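Long-range contact in appr-1-p processing domain protein (Thermus aquaticus Y51MC23, PDB 5M3E), which belongs to the macro domain family, an alpha/beta fold, and binds adenosine-5-diphosphoribose: residues 29-34 and 84-89. Residues are numbered along the deposited sequence; the frame is centred on the assembly and turned at random.
Sequences NTVNTV and IFNFPT. With APR (adenosine-5-diphosphoribose), chain B.
The flat amides of N29 and N86 meet across the neighbouring parallel strands 26-31 and 83-88 of this macro domain's mixed six-stranded sheet. Their planes are 70° apart, so they do not stack: N29 ND2 donates to N86 OD1 at 3.0 Å, nearly in line with the C=O, the acceptor slightly tilted from the N29 amide plane. N29 places its amide there by holding CG anti to the backbone N (chi1 -174°). V31 CG1 lies beside N86 OD1 at 3.8 Å, displaced to one side of the N86 amide plane, and I84 CG2 packs against N29 CB; M37, V41 and F45 also touch the N29 side chain. N86 ND2 donates to N52 OD1 and F71 O, so N29 ND2 and both polar atoms of the N86 amide are hydrogen-bonded. The F85 and F87 rings lead away, F85 onto L109 and I113. V31 continues the N29 face, its CG2 4.2 Å from P88 CG.

The register pairs N29 with N86, T30 with F87 and V31 with P88. Its backbone evidence is alternating: N29 N donates to F85 O, F87 N to N29 O at 2.7 Å, V31 N to F87 O with an N-H...O angle of 175°, and T89 N to V31 O. P88 has no N-H to give, but its CA approaches V31 O at 3.3 Å as a CA-H...O contact.

Where the strands end, the chemistry turns to adenosine-5-diphosphoribose. T89 OG1 donates to its diphosphate O2B at 2.7 Å. N32 ND2 reaches its O3D at 2.9 Å and also bonds V36 O, while N32 OD1 accepts from V34 N in an Asx turn, so both ends of that amide are held. T30 OG1 lies 3.2 Å from the ribose O1D, a weak bond, and equally near the diphosphate O3A. The pairing, carried to T89 N by V31 O, brings T30 and T89 to one ligand, consistent with the strand ends forming part of its pocket.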
ATOM      1  N   ASN A  29       0.873  -2.175  -1.692  1.00 34.11           N
ATOM      2  CA  ASN A  29       2.238  -2.655  -1.501  1.00 33.65           C
ATOM      3  C   ASN A  29       3.054  -1.651  -0.673  1.00 33.90           C
ATOM      4  O   ASN A  29       2.896  -0.455  -0.816  1.00 34.89           O
ATOM      5  CB  ASN A  29       2.898  -2.916  -2.872  1.00 32.25           C
ATOM      6  CG  ASN A  29       4.284  -3.563  -2.746  1.00 31.31           C
ATOM      7  OD1 ASN A  29       4.636  -4.099  -1.712  1.00 30.60           O
ATOM      8  ND2 ASN A  29       5.079  -3.472  -3.791  1.00 30.95           N
ATOM      9  N   THR A  30       3.936  -2.159   0.187  1.00 34.82           N
ATOM     10  CA  THR A  30       4.857  -1.331   0.984  1.00 34.36           C
ATOM     11  C   THR A  30       6.207  -1.266   0.274  1.00 34.28           C
ATOM     12  O   THR A  30       6.911  -2.287   0.165  1.00 32.22           O
ATOM     13  CB  THR A  30       5.104  -1.947   2.370  1.00 34.54           C
ATOM     14  OG1 THR A  30       5.745  -3.231   2.237  1.00 37.28           O
ATOM     15  CG2 THR A  30       3.823  -2.146   3.083  1.00 35.41           C
ATOM     16  N   VAL A  31       6.593  -0.068  -0.160  1.00 33.86           N
ATOM     17  CA  VAL A  31       7.837   0.098  -0.885  1.00 34.03           C
ATOM     18  C   VAL A  31       8.758   1.133  -0.269  1.00 33.87           C
ATOM     19  O   VAL A  31       8.338   1.955   0.539  1.00 33.67           O
ATOM     20  CB  VAL A  31       7.598   0.441  -2.389  1.00 34.48           C
ATOM     21  CG1 VAL A  31       6.796  -0.653  -3.055  1.00 34.67           C
ATOM     22  CG2 VAL A  31       6.919   1.798  -2.589  1.00 35.20           C
ATOM     23  N   ASN A  32      10.012   1.074  -0.702  1.00 33.16           N
ATOM     24  CA  ASN A  32      10.980   2.133  -0.478  1.00 34.62           C
ATOM     25  C   ASN A  32      11.153   2.981  -1.751  1.00 35.65           C
ATOM     26  O   ASN A  32      10.570   2.689  -2.793  1.00 35.26           O
ATOM     27  CB  ASN A  32      12.316   1.564   0.016  1.00 34.93           C
ATOM     28  CG  ASN A  32      12.974   0.656  -1.001  1.00 34.13           C
ATOM     29  OD1 ASN A  32      13.412   1.118  -2.053  1.00 32.75           O
ATOM     30  ND2 ASN A  32      13.002  -0.667  -0.702  1.00 32.88           N
ATOM     31  N   THR A  33      11.924   4.052  -1.643  1.00 37.26           N
ATOM     32  CA  THR A  33      12.100   5.002  -2.765  1.00 40.45           C
ATOM     33  C   THR A  33      13.375   4.757  -3.583  1.00 41.91           C
ATOM     34  O   THR A  33      13.629   5.488  -4.532  1.00 44.33           O
ATOM     35  CB  THR A  33      12.089   6.473  -2.293  1.00 40.09           C
ATOM     36  OG1 THR A  33      13.066   6.630  -1.264  1.00 40.11           O
ATOM     37  CG2 THR A  33      10.690   6.891  -1.763  1.00 39.20           C
ATOM     38  N   VAL A  34      14.125   3.706  -3.259  1.00 42.49           N
ATOM     39  CA  VAL A  34      15.395   3.418  -3.956  1.00 44.80           C
ATOM     40  C   VAL A  34      15.354   2.317  -5.049  1.00 43.93           C
ATOM     41  O   VAL A  34      16.382   2.022  -5.661  1.00 46.14           O
ATOM     42  CB  VAL A  34      16.571   3.264  -2.941  1.00 46.88           C
ATOM     43  CG1 VAL A  34      16.841   4.614  -2.225  1.00 49.29           C
ATOM     44  CG2 VAL A  34      16.313   2.189  -1.905  1.00 45.22           C
ATOM     45  N   ILE A  84      -2.325  -2.009  -8.292  1.00 46.64           N
ATOM     46  CA  ILE A  84      -1.348  -2.042  -7.220  1.00 43.87           C
ATOM     47  C   ILE A  84      -1.040  -0.602  -6.818  1.00 42.75           C
ATOM     48  O   ILE A  84      -0.578   0.192  -7.625  1.00 42.94           O
ATOM     49  CB  ILE A  84      -0.025  -2.753  -7.599  1.00 43.31           C
ATOM     50  CG1 ILE A  84      -0.281  -4.140  -8.214  1.00 44.62           C
ATOM     51  CG2 ILE A  84       0.911  -2.833  -6.384  1.00 41.33           C
ATOM     52  CD1 ILE A  84      -1.136  -5.078  -7.387  1.00 44.69           C
ATOM     53  N   PHE A  85      -1.303  -0.290  -5.553  1.00 42.05           N
ATOM     54  CA  PHE A  85      -0.936   0.968  -4.942  1.00 40.95           C
ATOM     55  C   PHE A  85       0.380   0.753  -4.169  1.00 39.36           C
ATOM     56  O   PHE A  85       0.390   0.221  -3.046  1.00 37.88           O
ATOM     57  CB  PHE A  85      -2.064   1.411  -4.021  1.00 42.58           C
ATOM     58  CG  PHE A  85      -3.292   1.944  -4.746  1.00 47.39           C
ATOM     59  CD1 PHE A  85      -3.449   1.876  -6.156  1.00 50.49           C
ATOM     60  CD2 PHE A  85      -4.319   2.509  -4.011  1.00 49.33           C
ATOM     61  CE1 PHE A  85      -4.583   2.395  -6.768  1.00 54.06           C
ATOM     62  CE2 PHE A  85      -5.466   3.023  -4.625  1.00 51.80           C
ATOM     63  CZ  PHE A  85      -5.597   2.962  -5.998  1.00 53.70           C
ATOM     64  N   ASN A  86       1.485   1.165  -4.784  1.00 35.97           N
ATOM     65  CA  ASN A  86       2.750   1.106  -4.159  1.00 34.76           C
ATOM     66  C   ASN A  86       2.933   2.287  -3.203  1.00 34.12           C
ATOM     67  O   ASN A  86       3.179   3.408  -3.620  1.00 35.39           O
ATOM     68  CB  ASN A  86       3.858   1.014  -5.219  1.00 36.42           C
ATOM     69  CG  ASN A  86       3.721  -0.234  -6.086  1.00 37.01           C
ATOM     70  OD1 ASN A  86       4.066  -1.339  -5.667  1.00 36.51           O
ATOM     71  ND2 ASN A  86       3.195  -0.061  -7.296  1.00 38.78           N
ATOM     72  N   PHE A  87       2.823   1.986  -1.909  1.00 32.44           N
ATOM     73  CA  PHE A  87       2.829   2.942  -0.797  1.00 31.84           C
ATOM     74  C   PHE A  87       4.260   3.065  -0.222  1.00 32.88           C
ATOM     75  O   PHE A  87       4.810   2.106   0.314  1.00 31.10           O
ATOM     76  CB  PHE A  87       1.868   2.407   0.273  1.00 30.15           C
ATOM     77  CG  PHE A  87       1.501   3.388   1.360  1.00 30.83           C
ATOM     78  CD1 PHE A  87       2.473   3.958   2.215  1.00 30.49           C
ATOM     79  CD2 PHE A  87       0.140   3.722   1.582  1.00 30.49           C
ATOM     80  CE1 PHE A  87       2.095   4.825   3.237  1.00 31.40           C
ATOM     81  CE2 PHE A  87      -0.226   4.577   2.608  1.00 30.52           C
ATOM     82  CZ  PHE A  87       0.751   5.127   3.440  1.00 31.06           C
ATOM     83  N   PRO A  88       4.864   4.252  -0.331  1.00 34.81           N
ATOM     84  CA  PRO A  88       6.168   4.437   0.290  1.00 35.32           C
ATOM     85  C   PRO A  88       6.103   4.530   1.801  1.00 34.91           C
ATOM     86  O   PRO A  88       5.607   5.532   2.358  1.00 36.81           O
ATOM     87  CB  PRO A  88       6.660   5.762  -0.328  1.00 36.46           C
ATOM     88  CG  PRO A  88       5.985   5.772  -1.658  1.00 36.89           C
ATOM     89  CD  PRO A  88       4.599   5.333  -1.293  1.00 35.97           C
ATOM     90  N   THR A  89       6.568   3.463   2.440  1.00 33.83           N
ATOM     91  CA  THR A  89       6.797   3.430   3.877  1.00 33.70           C
ATOM     92  C   THR A  89       8.267   3.598   4.281  1.00 34.69           C
ATOM     93  O   THR A  89       8.570   3.643   5.473  1.00 35.52           O
ATOM     94  CB  THR A  89       6.280   2.134   4.479  1.00 31.59           C
ATOM     95  OG1 THR A  89       7.136   1.082   4.094  1.00 31.60           O
ATOM     96  CG2 THR A  89       4.861   1.850   3.984  1.00 30.82           C
TER
HETATM   97  N1  APR B 201      -0.135 -10.718   3.833  1.00 44.62           N
HETATM   98  C2  APR B 201      -0.391  -9.914   4.891  1.00 44.98           C
HETATM   99  N3  APR B 201       0.576  -9.424   5.692  1.00 44.67           N
HETATM  100  C4  APR B 201       1.878  -9.731   5.468  1.00 43.84           C
HETATM  101  C5  APR B 201       2.249 -10.601   4.333  1.00 44.38           C
HETATM  102  C6  APR B 201       1.123 -11.089   3.503  1.00 44.69           C
HETATM  103  N6  APR B 201       1.332 -11.892   2.441  1.00 47.09           N
HETATM  104  N7  APR B 201       3.597 -10.727   4.351  1.00 42.52           N
HETATM  105  C8  APR B 201       4.049  -9.992   5.406  1.00 44.57           C
HETATM  106  N9  APR B 201       3.010  -9.411   6.072  1.00 43.76           N
HETATM  107  C1' APR B 201       3.037  -8.514   7.246  1.00 43.29           C
HETATM  108  C2' APR B 201       4.130  -8.805   8.259  1.00 42.14           C
HETATM  109  O2' APR B 201       3.553  -8.746   9.563  1.00 47.31           O
HETATM  110  C3' APR B 201       5.115  -7.678   8.116  1.00 42.41           C
HETATM  111  O3' APR B 201       5.755  -7.359   9.369  1.00 42.46           O
HETATM  112  O4' APR B 201       3.265  -7.191   6.744  1.00 41.30           O
HETATM  113  C4' APR B 201       4.230  -6.550   7.570  1.00 40.76           C
HETATM  114  C5' APR B 201       4.934  -5.454   6.780  1.00 38.18           C
HETATM  115  O5' APR B 201       5.851  -6.007   5.822  1.00 37.46           O
HETATM  116  PA  APR B 201       7.201  -5.209   5.461  1.00 34.55           P
HETATM  117  O1A APR B 201       7.598  -5.692   4.095  1.00 36.29           O
HETATM  118  O2A APR B 201       8.154  -5.309   6.617  1.00 32.96           O
HETATM  119  O3A APR B 201       6.674  -3.673   5.279  1.00 33.60           O
HETATM  120  PB  APR B 201       7.299  -2.343   5.964  1.00 33.73           P
HETATM  121  O1B APR B 201       7.482  -2.566   7.441  1.00 31.87           O
HETATM  122  O2B APR B 201       6.494  -1.126   5.504  1.00 34.99           O
HETATM  123  O5D APR B 201       8.767  -2.176   5.327  1.00 35.21           O
HETATM  124  C5D APR B 201       9.049  -1.584   4.051  1.00 33.61           C
HETATM  125  O4D APR B 201      10.270  -3.599   3.468  1.00 34.31           O
HETATM  126  O1D APR B 201       8.645  -4.556   2.113  1.00 34.43           O
HETATM  127  C1D APR B 201       9.974  -4.024   2.140  1.00 33.99           C
HETATM  128  O2D APR B 201      10.813  -3.101   0.046  1.00 33.16           O
HETATM  129  C2D APR B 201      10.066  -2.802   1.231  1.00 34.27           C
HETATM  130  O3D APR B 201      12.068  -1.546   1.872  1.00 34.09           O
HETATM  131  C3D APR B 201      10.659  -1.699   2.088  1.00 33.75           C
HETATM  132  C4D APR B 201      10.359  -2.167   3.508  1.00 34.28           C